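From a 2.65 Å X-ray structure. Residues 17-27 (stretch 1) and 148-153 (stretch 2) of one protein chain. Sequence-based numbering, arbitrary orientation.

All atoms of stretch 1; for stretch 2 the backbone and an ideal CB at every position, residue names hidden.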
# COMPACT_ATOMS: atom_id res chain seq x y z
N SER A 17 17.21 4.53 4.28
CA SER A 17 17.52 4.01 2.95
C SER A 17 16.39 3.14 2.43
O SER A 17 15.61 2.58 3.21
CB SER A 17 18.82 3.20 2.98
OG SER A 17 18.60 1.92 3.55
N ILE A 18 16.30 3.04 1.11
CA ILE A 18 15.32 2.18 0.45
C ILE A 18 15.29 0.77 1.05
O ILE A 18 14.22 0.21 1.27
CB ILE A 18 15.58 2.11 -1.08
CG1 ILE A 18 14.53 1.25 -1.78
CG2 ILE A 18 16.98 1.60 -1.39
CD1 ILE A 18 13.12 1.80 -1.70
N GLU A 19 16.47 0.22 1.35
CA GLU A 19 16.57 -1.13 1.89
C GLU A 19 16.03 -1.22 3.31
O GLU A 19 15.39 -2.21 3.68
CB GLU A 19 18.03 -1.60 1.85
CG GLU A 19 18.59 -1.75 0.44
CD GLU A 19 19.97 -1.13 0.29
OE1 GLU A 19 20.09 0.11 0.44
OE2 GLU A 19 20.93 -1.89 0.02
N GLU A 20 16.29 -0.18 4.11
CA GLU A 20 15.78 -0.10 5.48
C GLU A 20 14.26 0.02 5.46
O GLU A 20 13.57 -0.54 6.31
CB GLU A 20 16.39 1.10 6.20
CG GLU A 20 15.91 1.32 7.64
CD GLU A 20 16.51 0.35 8.64
OE1 GLU A 20 17.23 -0.58 8.24
OE2 GLU A 20 16.24 0.52 9.85
N TYR A 21 13.75 0.77 4.48
CA TYR A 21 12.32 1.00 4.34
C TYR A 21 11.60 -0.28 3.94
O TYR A 21 10.57 -0.64 4.52
CB TYR A 21 12.06 2.08 3.30
CG TYR A 21 10.67 2.66 3.33
CD1 TYR A 21 9.64 2.11 2.58
CD2 TYR A 21 10.40 3.80 4.09
CE1 TYR A 21 8.37 2.67 2.59
CE2 TYR A 21 9.14 4.36 4.11
CZ TYR A 21 8.12 3.79 3.36
OH TYR A 21 6.87 4.37 3.38
N ILE A 22 12.16 -0.97 2.95
CA ILE A 22 11.63 -2.26 2.52
C ILE A 22 11.60 -3.26 3.69
O ILE A 22 10.61 -3.96 3.91
CB ILE A 22 12.46 -2.83 1.35
CG1 ILE A 22 12.15 -2.04 0.07
CG2 ILE A 22 12.15 -4.30 1.14
CD1 ILE A 22 13.09 -2.31 -1.07
N SER A 23 12.70 -3.28 4.44
CA SER A 23 12.85 -4.20 5.56
C SER A 23 11.90 -3.92 6.73
O SER A 23 11.31 -4.85 7.29
CB SER A 23 14.30 -4.17 6.05
OG SER A 23 14.45 -4.91 7.24
N ARG A 24 11.74 -2.64 7.09
CA ARG A 24 11.10 -2.27 8.36
C ARG A 24 9.79 -1.48 8.28
O ARG A 24 8.93 -1.62 9.16
CB ARG A 24 12.11 -1.53 9.23
CG ARG A 24 12.98 -2.54 9.98
CD ARG A 24 14.35 -2.04 10.42
NE ARG A 24 14.33 -1.05 11.50
CZ ARG A 24 14.05 -1.30 12.78
NH1 ARG A 24 13.75 -2.53 13.21
NH2 ARG A 24 14.08 -0.30 13.66
N GLN A 25 9.62 -0.65 7.25
CA GLN A 25 8.39 0.14 7.13
C GLN A 25 7.33 -0.59 6.32
O GLN A 25 6.15 -0.56 6.68
CB GLN A 25 8.69 1.49 6.47
CG GLN A 25 9.82 2.27 7.13
CD GLN A 25 9.65 2.40 8.63
OE1 GLN A 25 8.54 2.59 9.13
NE2 GLN A 25 10.76 2.31 9.36
N LEU A 26 7.74 -1.24 5.24
CA LEU A 26 6.80 -1.83 4.29
C LEU A 26 5.80 -2.79 4.96
O LEU A 26 4.60 -2.73 4.67
CB LEU A 26 7.55 -2.52 3.14
CG LEU A 26 6.76 -2.82 1.86
CD1 LEU A 26 6.06 -1.59 1.33
CD2 LEU A 26 7.70 -3.40 0.81
N PRO A 27 6.28 -3.66 5.87
CA PRO A 27 5.33 -4.55 6.55
C PRO A 27 4.33 -3.81 7.46
O PRO A 27 3.17 -4.24 7.58
CB PRO A 27 6.24 -5.46 7.38
CG PRO A 27 7.58 -5.38 6.72
CD PRO A 27 7.67 -3.97 6.23
N UNK A 148 17.53 -4.50 -8.35
CA UNK A 148 18.58 -5.03 -7.47
C UNK A 148 18.06 -5.38 -6.07
O UNK A 148 18.65 -6.22 -5.40
CB UNK A 148 19.72 -4.01 -7.35
N UNK A 149 16.97 -4.74 -5.64
CA UNK A 149 16.50 -4.86 -4.26
C UNK A 149 15.51 -5.99 -4.06
O UNK A 149 14.50 -6.05 -4.74
CB UNK A 149 15.86 -3.54 -3.81
N UNK A 150 15.81 -6.88 -3.11
CA UNK A 150 14.89 -7.94 -2.74
C UNK A 150 13.67 -7.33 -2.07
O UNK A 150 13.80 -6.34 -1.35
CB UNK A 150 15.57 -8.96 -1.82
N UNK A 151 12.51 -7.92 -2.32
CA UNK A 151 11.25 -7.45 -1.74
C UNK A 151 10.64 -8.54 -0.87
O UNK A 151 10.88 -9.72 -1.10
CB UNK A 151 10.27 -7.03 -2.84
N UNK A 152 9.86 -8.15 0.14
CA UNK A 152 9.38 -9.14 1.09
C UNK A 152 8.33 -10.04 0.48
O UNK A 152 7.52 -9.58 -0.33
CB UNK A 152 8.82 -8.45 2.33
N UNK A 153 8.35 -11.31 0.87
CA UNK A 153 7.28 -12.24 0.54
C UNK A 153 5.99 -11.72 1.16
O UNK A 153 6.01 -10.95 2.12
CB UNK A 153 7.60 -13.65 1.03

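Stretch 1 offers a mainly apolar surface formed by Ile 18, Glu 19 and Ile 22 of one helix and by Leu 26 of the next helical segment. Stretch 2 has no regular helix or strand; 149 to 153 are extended.

Position 148 points sideways, with no atom of stretch 1 close to its ideal CB. Many side chains would fit, polar ones included. The residue is Gln 148. Its chi1 is p, and its end comes nearer to stretch 1 without touching it. NE2 is hydrogen-bonded elsewhere in the structure.

Position 149 points toward the helix. Its ideal CB is 4.1 Å from Ile 22 CD1 and 5.4 Å from both Ile 18 CG1 and Glu 19 CG. The surface there is mostly aliphatic, so a large apolar side chain would suit: Leu, Ile, Met or an aromatic. The residue is Phe 149, with chi1 m. Its ring reaches back along the first turn of the helix. Its CE1 lies 3.6 Å from Ile 18 CG2, and its CD1 lies 3.7 Å from Glu 19 CG. The contact with Glu 19 uses the aliphatic part of that side chain. Phe 149 CB packs 4.1 Å from Ile 22 CD1.

Position 150 points sideways, and its ideal CB has open space around it. The backbone is closer: its O is 3.6 Å from Ile 22 CG2. Polar or small apolar residues would both fit. The residue is Val 150. Its nearest approach is CG2 to Ile 22 CG2, 5.7 Å, too far for a contact.

Position 151 also points sideways, with its ideal CB 5.2 Å from Ile 22 CG2. A short side chain would fall short of the helix, whereas a flexible apolar one such as Leu or Met could bend back to it. The residue is Leu 151, chi1 m and chi2 t. Its CD2 comes to 4.0 Å from Ile 22 CD1.

Position 152 points toward stretch 1. Its ideal CB is 5.1 Å from Ile 22 O, 5.4 Å from Leu 26 CD2 and 5.5 Å from Pro 27 CG. The Leu 26 and Pro 27 carbons favour an apolar side chain. Its phi of -72° and psi of 144° are compatible with proline, though Val, Ile or Leu would also suit. The residue is Pro 152. Its CD lies 3.9 Å from Ile 22 CG2, and its CG lies 3.8 Å from Leu 26 CD2. Ile 22 thus meets the side chains of 149, 151 and 152, and the backbone O of 150. No hydrogen bond joins the stretches.

Position 153 is out of reach of stretch 1. The residue is Ser 153, an N-cap. Its OG caps a backbone N just past the stretch.

Stretch 2 148-153: QFVLPS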
# COMPACT_ATOMS: atom_id res chain seq x y z
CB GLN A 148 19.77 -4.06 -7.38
CG GLN A 148 19.51 -2.80 -6.55
CD GLN A 148 20.65 -1.79 -6.63
OE1 GLN A 148 21.72 -2.00 -6.06
NE2 GLN A 148 20.42 -0.68 -7.32
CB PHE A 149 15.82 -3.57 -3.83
CG PHE A 149 16.68 -2.35 -4.00
CD1 PHE A 149 17.74 -2.11 -3.14
CD2 PHE A 149 16.43 -1.45 -5.03
CE1 PHE A 149 18.53 -0.99 -3.30
CE2 PHE A 149 17.22 -0.33 -5.19
CZ PHE A 149 18.27 -0.10 -4.32
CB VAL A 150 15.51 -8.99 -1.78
CG1 VAL A 150 16.70 -9.66 -2.43
CG2 VAL A 150 15.90 -8.36 -0.44
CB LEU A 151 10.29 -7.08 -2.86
CG LEU A 151 10.69 -5.83 -3.64
CD1 LEU A 151 10.05 -5.82 -5.02
CD2 LEU A 151 10.33 -4.58 -2.86
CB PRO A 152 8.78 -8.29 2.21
CG PRO A 152 8.32 -7.06 1.53
CD PRO A 152 9.25 -6.82 0.38
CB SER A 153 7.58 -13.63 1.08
OG SER A 153 7.75 -13.59 2.49
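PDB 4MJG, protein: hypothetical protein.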